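Local coordinates for protein ERPC (Borrelia burgdorferi, PDB 4BXM) that probably binds the complement regulator factor H at the surface of the Lyme disease spirochaete, as an outer surface lipoprotein of the Erp family, at residues Y127-G132 / E144-L149. Sequence-based numbering, arbitrary orientation.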
ATOM      1  N   TYR A 127      12.319  -4.447   4.295  1.00 37.94           N
ATOM      2  CA  TYR A 127      10.985  -4.085   3.827  1.00 35.00           C
ATOM      3  C   TYR A 127      10.780  -2.550   3.853  1.00 35.82           C
ATOM      4  O   TYR A 127      11.421  -1.832   4.625  1.00 29.06           O
ATOM      5  CB  TYR A 127       9.956  -4.734   4.681  1.00 33.79           C
ATOM      6  CG  TYR A 127       9.932  -6.211   4.600  1.00 36.70           C
ATOM      7  CD1 TYR A 127      10.919  -6.974   5.213  1.00 38.35           C
ATOM      8  CD2 TYR A 127       8.905  -6.861   3.954  1.00 37.94           C
ATOM      9  CE1 TYR A 127      10.894  -8.354   5.170  1.00 38.62           C
ATOM     10  CE2 TYR A 127       8.857  -8.245   3.888  1.00 39.01           C
ATOM     11  CZ  TYR A 127       9.865  -8.975   4.499  1.00 40.60           C
ATOM     12  OH  TYR A 127       9.785 -10.315   4.413  1.00 45.96           O
ATOM     13  N   ILE A 128       9.862  -2.075   3.007  1.00 28.43           N
ATOM     14  CA  ILE A 128       9.397  -0.692   3.059  1.00 25.73           C
ATOM     15  C   ILE A 128       8.274  -0.793   3.972  1.00 24.63           C
ATOM     16  O   ILE A 128       7.466  -1.726   3.818  1.00 26.82           O
ATOM     17  CB  ILE A 128       8.914  -0.177   1.696  1.00 25.69           C
ATOM     18  CG1 ILE A 128      10.109   0.214   0.811  1.00 26.84           C
ATOM     19  CG2 ILE A 128       8.020   1.061   1.815  1.00 24.17           C
ATOM     20  CD1 ILE A 128      10.781   1.528   1.170  1.00 26.68           C
ATOM     21  N   THR A 129       8.235   0.069   5.007  1.00 21.97           N
ATOM     22  CA  THR A 129       7.077  -0.019   5.939  1.00 22.99           C
ATOM     23  C   THR A 129       6.377   1.271   5.948  1.00 21.67           C
ATOM     24  O   THR A 129       7.022   2.293   5.762  1.00 20.84           O
ATOM     25  CB  THR A 129       7.446  -0.233   7.415  1.00 23.22           C
ATOM     26  OG1 THR A 129       8.333   0.844   7.764  1.00 25.07           O
ATOM     27  CG2 THR A 129       8.116  -1.618   7.564  1.00 24.41           C
ATOM     28  N   PHE A 130       5.090   1.241   6.240  1.00 22.84           N
ATOM     29  CA  PHE A 130       4.421   2.535   6.409  1.00 25.27           C
ATOM     30  C   PHE A 130       3.207   2.374   7.257  1.00 25.28           C
ATOM     31  O   PHE A 130       2.565   1.298   7.305  1.00 24.07           O
ATOM     32  CB  PHE A 130       4.052   3.221   5.038  1.00 27.57           C
ATOM     33  CG  PHE A 130       3.187   2.374   4.121  1.00 26.58           C
ATOM     34  CD1 PHE A 130       3.761   1.379   3.327  1.00 29.80           C
ATOM     35  CD2 PHE A 130       1.829   2.517   4.076  1.00 28.38           C
ATOM     36  CE1 PHE A 130       2.999   0.596   2.475  1.00 26.47           C
ATOM     37  CE2 PHE A 130       1.033   1.713   3.220  1.00 27.18           C
ATOM     38  CZ  PHE A 130       1.620   0.747   2.426  1.00 28.80           C
ATOM     39  N   LEU A 131       2.815   3.476   7.891  1.00 22.99           N
ATOM     40  CA  LEU A 131       1.540   3.472   8.564  1.00 25.12           C
ATOM     41  C   LEU A 131       0.320   3.845   7.653  1.00 25.50           C
ATOM     42  O   LEU A 131       0.398   4.716   6.769  1.00 22.97           O
ATOM     43  CB  LEU A 131       1.599   4.481   9.729  1.00 27.25           C
ATOM     44  CG  LEU A 131       2.579   4.353  10.896  1.00 29.88           C
ATOM     45  CD1 LEU A 131       2.456   5.612  11.805  1.00 34.60           C
ATOM     46  CD2 LEU A 131       2.388   3.118  11.775  1.00 31.16           C
ATOM     47  N   GLY A 132      -0.792   3.152   7.883  1.00 23.32           N
ATOM     48  CA  GLY A 132      -2.053   3.501   7.333  1.00 23.52           C
ATOM     49  C   GLY A 132      -2.865   4.357   8.281  1.00 20.74           C
ATOM     50  O   GLY A 132      -2.352   5.259   8.914  1.00 22.27           O
ATOM     51  N   GLU A 144      -0.047  -0.925  10.296  1.00 35.25           N
ATOM     52  CA  GLU A 144       1.234  -0.686   9.675  1.00 30.34           C
ATOM     53  C   GLU A 144       1.400  -1.700   8.556  1.00 31.88           C
ATOM     54  O   GLU A 144       0.946  -2.839   8.676  1.00 29.18           O
ATOM     55  CB  GLU A 144       2.351  -0.804  10.695  1.00 31.94           C
ATOM     56  CG  GLU A 144       3.706  -0.294  10.199  1.00 34.98           C
ATOM     57  CD  GLU A 144       4.857  -0.609  11.144  1.00 40.78           C
ATOM     58  OE1 GLU A 144       4.557  -0.862  12.336  1.00 40.77           O
ATOM     59  OE2 GLU A 144       6.057  -0.590  10.713  1.00 38.76           O
ATOM     60  N   TYR A 145       2.056  -1.309   7.475  1.00 26.18           N
ATOM     61  CA  TYR A 145       2.134  -2.172   6.321  1.00 26.29           C
ATOM     62  C   TYR A 145       3.595  -2.371   6.010  1.00 27.14           C
ATOM     63  O   TYR A 145       4.389  -1.492   6.254  1.00 27.83           O
ATOM     64  CB  TYR A 145       1.389  -1.619   5.063  1.00 23.93           C
ATOM     65  CG  TYR A 145      -0.100  -1.644   5.192  1.00 25.29           C
ATOM     66  CD1 TYR A 145      -0.817  -2.783   4.875  1.00 24.51           C
ATOM     67  CD2 TYR A 145      -0.800  -0.542   5.613  1.00 23.80           C
ATOM     68  CE1 TYR A 145      -2.191  -2.837   5.035  1.00 25.24           C
ATOM     69  CE2 TYR A 145      -2.164  -0.567   5.704  1.00 22.83           C
ATOM     70  CZ  TYR A 145      -2.868  -1.715   5.411  1.00 23.02           C
ATOM     71  OH  TYR A 145      -4.241  -1.828   5.567  1.00 22.93           O
ATOM     72  N   ALA A 146       3.918  -3.514   5.401  1.00 29.01           N
ATOM     73  CA  ALA A 146       5.272  -3.754   4.862  1.00 30.46           C
ATOM     74  C   ALA A 146       5.286  -4.528   3.563  1.00 27.31           C
ATOM     75  O   ALA A 146       4.431  -5.406   3.284  1.00 26.76           O
ATOM     76  CB  ALA A 146       6.155  -4.442   5.901  1.00 31.30           C
ATOM     77  N   ILE A 147       6.261  -4.164   2.757  1.00 26.65           N
ATOM     78  CA  ILE A 147       6.420  -4.726   1.415  1.00 28.46           C
ATOM     79  C   ILE A 147       7.897  -4.938   1.177  1.00 24.55           C
ATOM     80  O   ILE A 147       8.700  -4.040   1.386  1.00 25.41           O
ATOM     81  CB  ILE A 147       5.952  -3.755   0.283  1.00 25.31           C
ATOM     82  CG1 ILE A 147       4.454  -3.561   0.344  1.00 28.65           C
ATOM     83  CG2 ILE A 147       6.357  -4.335  -1.052  1.00 29.50           C
ATOM     84  CD1 ILE A 147       3.886  -2.313  -0.311  1.00 29.28           C
ATOM     85  N   LEU A 148       8.261  -6.063   0.599  1.00 25.45           N
ATOM     86  CA  LEU A 148       9.673  -6.301   0.343  1.00 27.02           C
ATOM     87  C   LEU A 148      10.358  -5.238  -0.512  1.00 24.91           C
ATOM     88  O   LEU A 148       9.947  -4.867  -1.590  1.00 26.25           O
ATOM     89  CB  LEU A 148       9.864  -7.711  -0.271  1.00 32.18           C
ATOM     90  CG  LEU A 148      11.258  -8.321  -0.242  1.00 39.15           C
ATOM     91  CD1 LEU A 148      11.755  -8.514   1.200  1.00 41.82           C
ATOM     92  CD2 LEU A 148      11.192  -9.665  -0.967  1.00 38.28           C
ATOM     93  N   LEU A 149      11.455  -4.737  -0.026  1.00 26.35           N
ATOM     94  CA  LEU A 149      12.112  -3.627  -0.663  1.00 29.56           C
ATOM     95  C   LEU A 149      12.610  -3.958  -2.059  1.00 35.31           C
ATOM     96  O   LEU A 149      12.551  -3.104  -2.972  1.00 26.05           O
ATOM     97  CB  LEU A 149      13.267  -3.140   0.218  1.00 31.91           C
ATOM     98  CG  LEU A 149      14.168  -2.118  -0.482  1.00 32.70           C
ATOM     99  CD1 LEU A 149      13.429  -0.851  -0.861  1.00 32.63           C
ATOM    100  CD2 LEU A 149      15.310  -1.816   0.449  1.00 33.50           C
TER
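Ile128 pairs with Ile147, and Phe130 with Tyr145, across the antiparallel beta hairpin of strands 125-134 and 142-148. The hairpin lies inside the antiparallel sheet, with strand 114-122 beside 125-134 and strand 21-29 beside 142-148. Each pair exchanges two backbone hydrogen bonds. The straightest runs from Ile128 N to Ile147 O, 2.8 Å long with 167° at the hydrogen. On the face of Phe130 and Tyr145, Tyr145 CB makes a CH-pi contact over one face of the Phe130 ring, 3.8 Å from its centroid. Phe130 CG lies between its backbone N and carbonyl carbon (chi1 56°). The end of the side chain comes nearer strand 142-148, with CZ 3.6 Å from Tyr145 CB. The two rings are nearly parallel but slid apart, with little overlap. Ile147 CD1 meets the Phe130 ring at its edge, 4.1 Å from CE1. Just past the strand, at the start of helix 149-156, Leu149 CD1 lies 3.9 Å from Ile128 CG1. Tyr145 OH hydrogen-bonds to Glu103 OE1, and Phe71 meets the Tyr145 ring edge-to-face.

On the other face, Thr129 CG2 meets Ala146 CB at 3.8 Å. Glu144 OE2 comes beside Thr129 CB. Where helix 149-156 begins, Leu148 CD1 makes a CH-pi contact over one face of the Tyr127 ring, offset toward the rim and 3.8 Å from CZ. Thr129 OG1 hydrogen-bonds to Glu120 OE2 of strand 114-122.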